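Local structure of 199aa long hypothetical Trp repressor binding protein (Sulfolobus tokodaii, 2ZKI) at residues R38-T43 / G87-F92; V63-M68 / L93-I98; F74-P79 / K108-F113; V142-G147 / G184-E189. The protein is of unknown function but, as a flavodoxin-like member of the NADPH-dependent FMN reductase family, probably binds FMN and takes part in redox chemistry. All blocks are in the same frame, centred on the assembly; numbering follows the deposited sequence.

Contact 1 of 4, residues R38-T43 / G87-F92; sequences RRVRET and GGLKTF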
loop_
_atom_site.group_PDB
_atom_site.type_symbol
_atom_site.label_atom_id
_atom_site.label_comp_id
_atom_site.label_asym_id
_atom_site.label_seq_id
_atom_site.Cartn_x
_atom_site.Cartn_y
_atom_site.Cartn_z
ATOM N N ARG A 38 25.246 4.106 8.356
ATOM C CA ARG A 38 25.671 2.810 7.838
ATOM C C ARG A 38 24.980 2.494 6.515
ATOM O O ARG A 38 23.832 2.883 6.298
ATOM C CB ARG A 38 25.354 1.700 8.844
ATOM C CG ARG A 38 25.906 1.880 10.262
ATOM C CD ARG A 38 27.353 1.432 10.388
ATOM N NE ARG A 38 28.279 2.559 10.355
ATOM C CZ ARG A 38 28.870 3.086 11.426
ATOM N NH1 ARG A 38 28.649 2.591 12.637
ATOM N NH2 ARG A 38 29.695 4.112 11.280
ATOM N N ARG A 39 25.687 1.782 5.640
ATOM C CA ARG A 39 25.114 1.285 4.384
ATOM C C ARG A 39 25.027 -0.245 4.377
ATOM O O ARG A 39 25.630 -0.910 5.223
ATOM C CB ARG A 39 25.893 1.810 3.164
ATOM C CG ARG A 39 27.408 1.613 3.206
ATOM C CD ARG A 39 27.837 0.283 2.595
ATOM N NE ARG A 39 29.287 0.209 2.423
ATOM C CZ ARG A 39 29.922 0.411 1.271
ATOM N NH1 ARG A 39 31.244 0.324 1.224
ATOM N NH2 ARG A 39 29.244 0.696 0.165
ATOM N N VAL A 40 24.267 -0.794 3.430
ATOM C CA VAL A 40 24.100 -2.247 3.317
ATOM C C VAL A 40 24.976 -2.858 2.223
ATOM O O VAL A 40 25.433 -2.163 1.313
ATOM C CB VAL A 40 22.614 -2.665 3.090
ATOM C CG1 VAL A 40 21.783 -2.411 4.335
ATOM C CG2 VAL A 40 22.016 -1.960 1.873
ATOM N N ARG A 41 25.195 -4.167 2.334
ATOM C CA ARG A 41 25.948 -4.955 1.363
ATOM C C ARG A 41 25.230 -4.993 0.015
ATOM O O ARG A 41 23.999 -5.013 -0.039
ATOM C CB ARG A 41 26.102 -6.378 1.897
ATOM C CG ARG A 41 27.282 -7.164 1.361
ATOM C CD ARG A 41 27.073 -8.646 1.631
ATOM N NE ARG A 41 28.326 -9.378 1.804
ATOM C CZ ARG A 41 28.914 -9.600 2.978
ATOM N NH1 ARG A 41 28.372 -9.145 4.103
ATOM N NH2 ARG A 41 30.052 -10.280 3.029
ATOM N N GLU A 42 26.002 -5.008 -1.070
ATOM C CA GLU A 42 25.442 -5.124 -2.416
ATOM C C GLU A 42 25.070 -6.573 -2.735
ATOM O O GLU A 42 25.811 -7.502 -2.405
ATOM C CB GLU A 42 26.419 -4.573 -3.463
ATOM C CG GLU A 42 25.879 -4.547 -4.895
ATOM C CD GLU A 42 24.638 -3.681 -5.045
ATOM O OE1 GLU A 42 23.520 -4.240 -5.094
ATOM O OE2 GLU A 42 24.777 -2.442 -5.103
ATOM N N THR A 43 23.920 -6.751 -3.382
ATOM C CA THR A 43 23.409 -8.080 -3.719
ATOM C C THR A 43 23.296 -8.313 -5.226
ATOM O O THR A 43 23.147 -9.454 -5.670
ATOM C CB THR A 43 22.038 -8.352 -3.057
ATOM O OG1 THR A 43 21.107 -7.328 -3.432
ATOM C CG2 THR A 43 22.168 -8.393 -1.536
ATOM N N GLY A 87 17.044 -4.242 -3.759
ATOM C CA GLY A 87 17.304 -5.628 -3.375
ATOM C C GLY A 87 18.341 -5.781 -2.277
ATOM O O GLY A 87 18.255 -6.703 -1.464
ATOM N N GLY A 88 19.316 -4.872 -2.258
ATOM C CA GLY A 88 20.362 -4.853 -1.236
ATOM C C GLY A 88 19.850 -4.596 0.171
ATOM O O GLY A 88 20.272 -5.260 1.121
ATOM N N LEU A 89 18.945 -3.629 0.304
ATOM C CA LEU A 89 18.341 -3.311 1.595
ATOM C C LEU A 89 17.346 -4.388 2.008
ATOM O O LEU A 89 17.266 -4.745 3.182
ATOM C CB LEU A 89 17.664 -1.933 1.567
ATOM C CG LEU A 89 17.022 -1.432 2.870
ATOM C CD1 LEU A 89 18.068 -1.179 3.956
ATOM C CD2 LEU A 89 16.187 -0.182 2.629
ATOM N N LYS A 90 16.598 -4.905 1.037
ATOM C CA LYS A 90 15.617 -5.956 1.290
ATOM C C LYS A 90 16.279 -7.240 1.795
ATOM O O LYS A 90 15.744 -7.910 2.676
ATOM C CB LYS A 90 14.774 -6.229 0.038
ATOM C CG LYS A 90 13.529 -7.099 0.259
ATOM C CD LYS A 90 12.393 -6.336 0.940
ATOM C CE LYS A 90 12.346 -6.578 2.449
ATOM N NZ LYS A 90 11.680 -7.861 2.799
ATOM N N THR A 91 17.445 -7.569 1.245
ATOM C CA THR A 91 18.187 -8.752 1.679
ATOM C C THR A 91 18.711 -8.606 3.113
ATOM O O THR A 91 18.589 -9.536 3.914
ATOM C CB THR A 91 19.339 -9.101 0.715
ATOM O OG1 THR A 91 18.834 -9.206 -0.621
ATOM C CG2 THR A 91 19.975 -10.422 1.099
ATOM N N PHE A 92 19.276 -7.442 3.439
ATOM C CA PHE A 92 19.741 -7.188 4.805
ATOM C C PHE A 92 18.601 -7.242 5.819
ATOM O O PHE A 92 18.775 -7.753 6.925
ATOM C CB PHE A 92 20.471 -5.848 4.930
ATOM C CG PHE A 92 20.670 -5.412 6.357
ATOM C CD1 PHE A 92 21.695 -5.957 7.126
ATOM C CD2 PHE A 92 19.808 -4.491 6.946
ATOM C CE1 PHE A 92 21.871 -5.576 8.454
ATOM C CE2 PHE A 92 19.976 -4.105 8.275
ATOM C CZ PHE A 92 21.013 -4.646 9.029
HETATM O O HOH W 1 22.712 -6.512 1.827
#

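Contact 2 of 4, residues V63-M68 / L93-I98; sequences VTLDDM and LDTTAI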
loop_
_atom_site.group_PDB
_atom_site.type_symbol
_atom_site.label_atom_id
_atom_site.label_comp_id
_atom_site.label_asym_id
_atom_site.label_seq_id
_atom_site.Cartn_x
_atom_site.Cartn_y
_atom_site.Cartn_z
ATOM N N VAL A 63 26.760 -1.858 7.618
ATOM C CA VAL A 63 25.929 -2.084 8.794
ATOM C C VAL A 63 26.114 -3.503 9.328
ATOM O O VAL A 63 26.289 -4.449 8.562
ATOM C CB VAL A 63 24.431 -1.809 8.490
ATOM C CG1 VAL A 63 23.889 -2.779 7.441
ATOM C CG2 VAL A 63 23.589 -1.849 9.766
ATOM N N THR A 64 26.092 -3.632 10.649
ATOM C CA THR A 64 26.111 -4.931 11.307
ATOM C C THR A 64 24.823 -5.096 12.114
ATOM O O THR A 64 24.087 -4.128 12.318
ATOM C CB THR A 64 27.345 -5.084 12.229
ATOM O OG1 THR A 64 27.357 -4.032 13.202
ATOM C CG2 THR A 64 28.640 -5.039 11.420
ATOM N N LEU A 65 24.549 -6.318 12.565
ATOM C CA LEU A 65 23.377 -6.586 13.401
ATOM C C LEU A 65 23.498 -5.979 14.804
ATOM O O LEU A 65 22.497 -5.829 15.507
ATOM C CB LEU A 65 23.095 -8.091 13.481
ATOM C CG LEU A 65 22.593 -8.789 12.211
ATOM C CD1 LEU A 65 22.726 -10.299 12.343
ATOM C CD2 LEU A 65 21.153 -8.402 11.874
ATOM N N ASP A 66 24.722 -5.633 15.203
ATOM C CA ASP A 66 24.965 -4.914 16.455
ATOM C C ASP A 66 24.451 -3.476 16.377
ATOM O O ASP A 66 23.984 -2.921 17.378
ATOM C CB ASP A 66 26.456 -4.918 16.806
ATOM C CG ASP A 66 26.939 -6.269 17.312
ATOM O OD1 ASP A 66 26.254 -6.874 18.166
ATOM O OD2 ASP A 66 28.017 -6.718 16.862
ATOM N N ASP A 67 24.543 -2.886 15.184
ATOM C CA ASP A 67 24.066 -1.524 14.929
ATOM C C ASP A 67 22.561 -1.369 15.165
ATOM O O ASP A 67 22.096 -0.306 15.584
ATOM C CB ASP A 67 24.420 -1.092 13.501
ATOM C CG ASP A 67 25.915 -0.895 13.297
ATOM O OD1 ASP A 67 26.389 -1.125 12.166
ATOM O OD2 ASP A 67 26.617 -0.507 14.256
ATOM N N MET A 68 21.811 -2.435 14.895
ATOM C CA MET A 68 20.368 -2.452 15.108
ATOM C C MET A 68 20.032 -2.544 16.598
ATOM O O MET A 68 19.043 -1.966 17.056
ATOM C CB MET A 68 19.726 -3.617 14.346
ATOM C CG MET A 68 20.066 -3.683 12.856
ATOM S SD MET A 68 19.312 -2.382 11.857
ATOM C CE MET A 68 17.602 -2.918 11.819
ATOM N N LEU A 93 17.446 -6.699 5.445
ATOM C CA LEU A 93 16.286 -6.711 6.325
ATOM C C LEU A 93 15.747 -8.127 6.530
ATOM O O LEU A 93 15.132 -8.424 7.557
ATOM C CB LEU A 93 15.192 -5.766 5.811
ATOM C CG LEU A 93 15.466 -4.260 5.911
ATOM C CD1 LEU A 93 14.260 -3.459 5.442
ATOM C CD2 LEU A 93 15.870 -3.842 7.321
ATOM N N ASP A 94 15.993 -8.997 5.552
ATOM C CA ASP A 94 15.625 -10.405 5.661
ATOM C C ASP A 94 16.526 -11.141 6.656
ATOM O O ASP A 94 16.094 -12.107 7.287
ATOM C CB ASP A 94 15.657 -11.089 4.286
ATOM C CG ASP A 94 14.449 -10.734 3.418
ATOM O OD1 ASP A 94 14.332 -11.287 2.304
ATOM O OD2 ASP A 94 13.614 -9.909 3.843
ATOM N N THR A 95 17.765 -10.672 6.801
ATOM C CA THR A 95 18.718 -11.265 7.747
ATOM C C THR A 95 18.429 -10.895 9.208
ATOM O O THR A 95 18.982 -11.508 10.124
ATOM C CB THR A 95 20.194 -10.907 7.411
ATOM O OG1 THR A 95 20.426 -9.509 7.618
ATOM C CG2 THR A 95 20.537 -11.276 5.974
ATOM N N THR A 96 17.561 -9.904 9.419
ATOM C CA THR A 96 17.206 -9.450 10.770
ATOM C C THR A 96 16.140 -10.334 11.435
ATOM O O THR A 96 15.446 -9.897 12.355
ATOM C CB THR A 96 16.736 -7.966 10.784
ATOM O OG1 THR A 96 15.566 -7.817 9.972
ATOM C CG2 THR A 96 17.825 -7.033 10.275
ATOM N N ALA A 97 16.029 -11.579 10.977
ATOM C CA ALA A 97 15.041 -12.526 11.496
ATOM C C ALA A 97 15.241 -12.873 12.973
ATOM O O ALA A 97 14.272 -13.157 13.677
ATOM C CB ALA A 97 15.020 -13.792 10.647
ATOM N N ILE A 98 16.491 -12.854 13.434
ATOM C CA ILE A 98 16.792 -13.114 14.845
ATOM C C ILE A 98 16.372 -11.951 15.739
ATOM O O ILE A 98 15.931 -12.159 16.873
ATOM C CB ILE A 98 18.285 -13.473 15.099
ATOM C CG1 ILE A 98 19.224 -12.439 14.463
ATOM C CG2 ILE A 98 18.583 -14.897 14.610
ATOM C CD1 ILE A 98 20.646 -12.474 15.000
#

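Contact 3 of 4, residues F74-P79 / K108-F113; sequences FAIGSP and KPVTFF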
loop_
_atom_site.group_PDB
_atom_site.type_symbol
_atom_site.label_atom_id
_atom_site.label_comp_id
_atom_site.label_asym_id
_atom_site.label_seq_id
_atom_site.Cartn_x
_atom_site.Cartn_y
_atom_site.Cartn_z
ATOM N N PHE A 74 15.494 4.745 14.159
ATOM C CA PHE A 74 15.977 4.361 12.832
ATOM C C PHE A 74 15.552 5.303 11.714
ATOM O O PHE A 74 14.399 5.725 11.649
ATOM C CB PHE A 74 15.501 2.948 12.493
ATOM C CG PHE A 74 16.108 1.880 13.349
ATOM C CD1 PHE A 74 17.294 1.262 12.974
ATOM C CD2 PHE A 74 15.487 1.481 14.530
ATOM C CE1 PHE A 74 17.855 0.268 13.763
ATOM C CE2 PHE A 74 16.042 0.486 15.329
ATOM C CZ PHE A 74 17.228 -0.121 14.944
ATOM N N ALA A 75 16.500 5.619 10.834
ATOM C CA ALA A 75 16.221 6.334 9.592
ATOM C C ALA A 75 16.624 5.435 8.424
ATOM O O ALA A 75 17.778 5.446 7.982
ATOM C CB ALA A 75 16.970 7.658 9.551
ATOM N N ILE A 76 15.667 4.643 7.944
ATOM C CA ILE A 76 15.922 3.644 6.905
ATOM C C ILE A 76 15.525 4.166 5.522
ATOM O O ILE A 76 14.385 4.577 5.308
ATOM C CB ILE A 76 15.214 2.301 7.224
ATOM C CG1 ILE A 76 15.754 1.720 8.540
ATOM C CG2 ILE A 76 15.390 1.303 6.076
ATOM C CD1 ILE A 76 14.903 0.618 9.148
ATOM N N GLY A 77 16.477 4.142 4.592
ATOM C CA GLY A 77 16.262 4.695 3.259
ATOM C C GLY A 77 16.821 3.873 2.117
ATOM O O GLY A 77 17.666 3.002 2.319
ATOM N N SER A 78 16.329 4.164 0.913
ATOM C CA SER A 78 16.733 3.484 -0.318
ATOM C C SER A 78 16.160 4.223 -1.520
ATOM O O SER A 78 15.020 4.688 -1.465
ATOM C CB SER A 78 16.222 2.039 -0.335
ATOM O OG SER A 78 16.276 1.484 -1.639
ATOM N N PRO A 79 16.937 4.324 -2.617
ATOM C CA PRO A 79 16.373 4.877 -3.846
ATOM C C PRO A 79 15.282 3.951 -4.375
ATOM O O PRO A 79 15.397 2.729 -4.250
ATOM C CB PRO A 79 17.570 4.908 -4.805
ATOM C CG PRO A 79 18.525 3.899 -4.269
ATOM C CD PRO A 79 18.349 3.934 -2.784
ATOM N N LYS A 108 10.360 0.577 18.984
ATOM C CA LYS A 108 11.301 1.599 18.520
ATOM C C LYS A 108 10.736 2.380 17.330
ATOM O O LYS A 108 10.066 1.803 16.474
ATOM C CB LYS A 108 12.654 0.972 18.146
ATOM C CG LYS A 108 13.299 0.100 19.227
ATOM C CD LYS A 108 13.967 0.917 20.329
ATOM C CE LYS A 108 14.558 0.016 21.409
ATOM N NZ LYS A 108 15.624 -0.889 20.883
ATOM N N PRO A 109 10.994 3.702 17.280
ATOM C CA PRO A 109 10.550 4.524 16.152
ATOM C C PRO A 109 11.393 4.351 14.885
ATOM O O PRO A 109 12.610 4.163 14.963
ATOM C CB PRO A 109 10.683 5.948 16.690
ATOM C CG PRO A 109 11.785 5.864 17.676
ATOM C CD PRO A 109 11.688 4.506 18.303
ATOM N N VAL A 110 10.732 4.423 13.733
ATOM C CA VAL A 110 11.390 4.310 12.435
ATOM C C VAL A 110 10.829 5.342 11.455
ATOM O O VAL A 110 9.618 5.569 11.401
ATOM C CB VAL A 110 11.299 2.855 11.853
ATOM C CG1 VAL A 110 9.848 2.401 11.678
ATOM C CG2 VAL A 110 12.072 2.728 10.546
ATOM N N THR A 111 11.722 5.975 10.701
ATOM C CA THR A 111 11.332 6.914 9.652
ATOM C C THR A 111 11.959 6.508 8.314
ATOM O O THR A 111 13.041 5.915 8.283
ATOM C CB THR A 111 11.667 8.390 10.027
ATOM O OG1 THR A 111 11.082 9.278 9.068
ATOM C CG2 THR A 111 13.174 8.632 10.099
ATOM N N PHE A 112 11.272 6.822 7.218
ATOM C CA PHE A 112 11.702 6.381 5.894
ATOM C C PHE A 112 11.976 7.532 4.939
ATOM O O PHE A 112 11.298 8.563 4.970
ATOM C CB PHE A 112 10.672 5.434 5.274
ATOM C CG PHE A 112 10.375 4.225 6.111
ATOM C CD1 PHE A 112 9.220 4.168 6.883
ATOM C CD2 PHE A 112 11.247 3.141 6.125
ATOM C CE1 PHE A 112 8.938 3.051 7.661
ATOM C CE2 PHE A 112 10.976 2.019 6.897
ATOM C CZ PHE A 112 9.819 1.970 7.665
ATOM N N PHE A 113 12.977 7.333 4.085
ATOM C CA PHE A 113 13.328 8.290 3.041
ATOM C C PHE A 113 13.724 7.585 1.744
ATOM O O PHE A 113 14.199 6.447 1.760
ATOM C CB PHE A 113 14.422 9.255 3.517
ATOM C CG PHE A 113 15.735 8.596 3.862
ATOM C CD1 PHE A 113 15.917 7.965 5.091
ATOM C CD2 PHE A 113 16.806 8.645 2.972
ATOM C CE1 PHE A 113 17.136 7.376 5.417
ATOM C CE2 PHE A 113 18.028 8.057 3.288
ATOM C CZ PHE A 113 18.194 7.422 4.513
#

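Contact 4 of 4, residues V142-G147 / G184-E189; sequences VPIGYG and GKRITE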
loop_
_atom_site.group_PDB
_atom_site.type_symbol
_atom_site.label_atom_id
_atom_site.label_comp_id
_atom_site.label_asym_id
_atom_site.label_seq_id
_atom_site.Cartn_x
_atom_site.Cartn_y
_atom_site.Cartn_z
ATOM N N VAL A 142 7.372 6.940 12.045
ATOM C CA VAL A 142 7.425 8.394 12.204
ATOM C C VAL A 142 7.438 9.104 10.842
ATOM O O VAL A 142 8.478 9.177 10.178
ATOM C CB VAL A 142 8.645 8.840 13.060
ATOM C CG1 VAL A 142 8.711 10.361 13.168
ATOM C CG2 VAL A 142 8.589 8.212 14.449
ATOM N N PRO A 143 6.271 9.608 10.407
ATOM C CA PRO A 143 6.224 10.475 9.232
ATOM C C PRO A 143 6.660 11.890 9.597
ATOM O O PRO A 143 6.681 12.240 10.777
ATOM C CB PRO A 143 4.736 10.474 8.848
ATOM C CG PRO A 143 4.066 9.486 9.767
ATOM C CD PRO A 143 4.930 9.382 10.969
ATOM N N ILE A 144 7.011 12.694 8.597
ATOM C CA ILE A 144 7.338 14.100 8.847
ATOM C C ILE A 144 6.142 15.032 8.646
ATOM O O ILE A 144 6.078 16.105 9.252
ATOM C CB ILE A 144 8.562 14.595 8.041
ATOM C CG1 ILE A 144 8.454 14.205 6.564
ATOM C CG2 ILE A 144 9.834 14.063 8.666
ATOM C CD1 ILE A 144 9.531 14.817 5.696
ATOM N N GLY A 145 5.200 14.611 7.804
ATOM C CA GLY A 145 3.971 15.358 7.574
ATOM C C GLY A 145 4.243 16.722 6.983
ATOM O O GLY A 145 4.888 16.836 5.941
ATOM N N TYR A 146 3.749 17.757 7.653
ATOM C CA TYR A 146 3.982 19.133 7.232
ATOM C C TYR A 146 4.397 19.986 8.427
ATOM O O TYR A 146 3.791 21.023 8.712
ATOM C CB TYR A 146 2.746 19.707 6.531
ATOM C CG TYR A 146 2.393 19.023 5.225
ATOM C CD1 TYR A 146 1.435 18.011 5.182
ATOM C CD2 TYR A 146 3.017 19.389 4.031
ATOM C CE1 TYR A 146 1.105 17.378 3.986
ATOM C CE2 TYR A 146 2.693 18.762 2.827
ATOM C CZ TYR A 146 1.736 17.760 2.816
ATOM O OH TYR A 146 1.413 17.136 1.637
ATOM N N GLY A 147 5.438 19.529 9.120
ATOM C CA GLY A 147 5.974 20.212 10.299
ATOM C C GLY A 147 6.585 21.564 9.981
ATOM O O GLY A 147 6.234 22.569 10.599
ATOM N N GLY A 184 15.491 14.015 10.532
ATOM C CA GLY A 184 16.425 13.625 11.584
ATOM C C GLY A 184 16.048 14.207 12.934
ATOM O O GLY A 184 16.207 13.551 13.967
ATOM N N LYS A 185 15.549 15.441 12.922
ATOM C CA LYS A 185 15.059 16.087 14.135
ATOM C C LYS A 185 13.794 15.390 14.625
ATOM O O LYS A 185 13.617 15.175 15.823
ATOM C CB LYS A 185 14.787 17.573 13.885
ATOM C CG LYS A 185 14.397 18.353 15.132
ATOM C CD LYS A 185 14.010 19.784 14.800
ATOM C CE LYS A 185 13.696 20.565 16.068
ATOM N NZ LYS A 185 13.317 21.976 15.781
ATOM N N ARG A 186 12.933 15.025 13.680
ATOM C CA ARG A 186 11.650 14.406 13.977
ATOM C C ARG A 186 11.790 12.993 14.576
ATOM O O ARG A 186 11.061 12.640 15.506
ATOM C CB ARG A 186 10.777 14.400 12.715
ATOM C CG ARG A 186 9.288 14.149 12.927
ATOM C CD ARG A 186 8.560 15.331 13.566
ATOM N NE ARG A 186 8.510 15.224 15.023
ATOM C CZ ARG A 186 7.641 14.475 15.701
ATOM N NH1 ARG A 186 6.729 13.751 15.068
ATOM N NH2 ARG A 186 7.686 14.448 17.025
ATOM N N ILE A 187 12.731 12.202 14.058
ATOM C CA ILE A 187 12.953 10.839 14.562
ATOM C C ILE A 187 13.618 10.827 15.941
ATOM O O ILE A 187 13.329 9.960 16.765
ATOM C CB ILE A 187 13.737 9.935 13.544
ATOM C CG1 ILE A 187 13.810 8.476 14.023
ATOM C CG2 ILE A 187 15.142 10.470 13.266
ATOM C CD1 ILE A 187 12.489 7.735 13.992
ATOM N N THR A 188 14.492 11.802 16.183
ATOM C CA THR A 188 15.187 11.934 17.461
ATOM C C THR A 188 14.207 12.246 18.591
ATOM O O THR A 188 14.310 11.677 19.679
ATOM C CB THR A 188 16.289 13.015 17.392
ATOM O OG1 THR A 188 17.208 12.689 16.343
ATOM C CG2 THR A 188 17.051 13.110 18.706
ATOM N N GLU A 189 13.251 13.133 18.317
ATOM C CA GLU A 189 12.241 13.535 19.298
ATOM C C GLU A 189 11.398 12.361 19.787
ATOM O O GLU A 189 11.108 12.252 20.978
ATOM C CB GLU A 189 11.337 14.632 18.726
ATOM C CG GLU A 189 11.995 16.004 18.664
ATOM C CD GLU A 189 11.042 17.102 18.229
ATOM O OE1 GLU A 189 10.387 16.952 17.174
ATOM O OE2 GLU A 189 10.953 18.124 18.945
HETATM O O HOH W 2 5.398 13.359 12.736
#

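Contact 1 of 4, residues R38-T43 / G87-F92
Val40 lays its two methyl groups over the first turns of helix 87-94, where Gly88 offers bare backbone. Val40 CG2 lies 3.8 Å from Gly88 O, while Val40 CG1 reaches further along the helix, to 3.7 Å from Phe92 CB and 3.9 Å from Leu89 CD1. In this flavodoxin-like alpha/beta fold, strand 34-39 is an outermost strand of the chain's parallel sheet, and the chain leaving it runs beside a helix packed on one sheet face. A beta-branched valine suits the spot because its two arms can touch two places at once, CG2 the Gly88 backbone and CG1 the side chains of Leu89 and Phe92. Gly88, lacking a side chain, lets the Arg41 carbonyl come near, and a water donating to both Arg41 O and Gly88 O ties the two backbones together. Further on, Thr43 and Thr91 reach toward each other tip to tip, with Thr43 CG2 3.6 Å from Thr91 OG1. The Thr43 hydroxyl has its polar partner elsewhere, in Thr91 of the second subunit, and the reciprocal pair makes this helix part of a subunit interface. An alanine in place of Thr91 would probably leave Thr43 OG1 of the second subunit without its mate and open a gap beside Thr43 CG2. Thr91 OG1, beside its backbone N (chi1 -53°), is turned back to the preceding helical turn. There Gly87 O accepts twice, from Thr91 N at 3.0 Å and from Thr91 OG1 at 2.7 Å, the two donors on opposite faces of the carbonyl plane.

Contact 2 of 4, residues V63-M68 / L93-I98
Leu65, by helix 65-70, leans toward Thr96 and Ile98. Its CB heads for the opposing segment, and CG, anti to the carbonyl carbon (chi1 -69°), carries the fork onward. One prong, Leu65 CD1, ends 4.0 Å from Ile98 CD1, the two side chains crossing at about a right angle. The other, Leu65 CD2, touches Thr96 CG2 at 3.9 Å and lies 4.2 Å from Thr95 O. A leucine fits here because its branched tip can serve two neighbours at once; Phe48 of the second subunit also packs on it. Met68, one turn along, adds a looser contact, its CE 4.4 Å from Thr96 CG2. Thr96 is two-sided: the methyl faces Leu65, whereas OG1 gives a hydrogen bond to Leu93 O and pairs with Tyr133 OH, so its polar end is satisfied where helix 87-94 gives way to helix 97-101. A valine in place of Thr96 would probably leave Leu93 O and Tyr133 OH without this partner and let the link between the two helices shift. The contact is plain packing of helix 65-70 against that link, with Met68 also touching Leu8 of strand 6-11 and Thr96 meeting Phe137 of helix 132-137.

Contact 3 of 4, residues F74-P79 / K108-F113
Phe113 CG takes the place between its own backbone N and carbonyl carbon (chi1 62°), and with chi2 near -80° the ring folds over the neighbouring strand onto Gly77. Gly77 CA stands over the ring centre, 3.5 Å from the centroid of the Phe113 ring, in a CH-pi contact, while Ala75 O lies at the ring edge, 3.3 Å from Phe113 CE1. Glycine suits this place, since a CB would point to the same side of the sheet and run into the ring. The backbones beneath are joined as parallel strands. Thr111 N donates to Phe74 O at 2.9 Å, Ile76 N to Thr111 O at 2.9 Å, and Ser78 N to Phe113 O at 3.2 Å; Phe113 N to Ile76 O is weak. In the flavodoxin-like parallel sheet 73-79 is the central strand and 109-115 its inner neighbour, the two linked by a beta-alpha-beta crossover through helices 87-94 and 97-101. On the face of Phe74, Ile76, Val110 and Phe112 the residues are apolar, which suits a buried sheet face. Val110 CG2, anti to the backbone N, touches both Ile76 CD1 at 3.8 Å and Phe74 CB at 3.9 Å. The other face, with Ala75 and Thr111, meets helices 16-31 and 174-195. Thr111 turns CG2 toward Phe74 O and Ala75, and its buried OG1 is satisfied by Val142 O.

Contact 4 of 4, residues V142-G147 / G184-E189
Arg186 and Val142 bury the greatest surface here, crossing at about a right angle. Val142 CG1, anti to its backbone N (chi1 178°), meets the aliphatic Arg186 CG at 3.8 Å, and the same CG lies 3.9 Å from Pro143 O. Val142's second branch, CG2, turns to Ile187 CD1 at 4.0 Å, so the valine is wedged against two successive residues of the helix. Long helix 174-195 packs on one face of the flavodoxin-like parallel sheet, and the loop 142-147 leaves the short strand 140-141, outermost in this chain, to run beside it. Ile187, whose side chain also touches Pro109 and Thr111 of strand 109-115, gives the helix an apolar inner surface. Arginine suits the margin between this core and the subunit boundary: its methylene groups pack on apolar neighbours, while the chain is bent at chi2 and chi3 and its charged end meets polar ones. Arg186 NE and Glu189 OE1, 3.3 Å apart, form a salt bridge whose hydrogen bond is weak, and Arg186 NH1 donates at 2.7 Å to a water that in turn gives a hydrogen bond to Pro143 O; both partners lie in the guanidinium plane. Ile144 CG2 brushes Arg186 CB, and Tyr106 of the third subunit packs on Arg186.

The first three contacts interleave along the chain: the segments of each alternate with those of the other two. Contact 4 follows in series, joining the loop after strand 140-141 to helix 174-195. Contact 3, its centre about 3 Å from the chain centre, is the middle of the sheet. Contacts 1 and 2, centres about 11 Å apart, share helix 87-94 on one sheet face, and each touches contact 3. Contact 4 lies, centre to centre, about 11 Å from contact 3, on the face with helix 174-195, and about 24 Å from contacts 1 and 2. The fold thus has a helical layer on each face, contacts 1 and 2 meeting the second subunit and contact 4 mainly the third, within a tetramer.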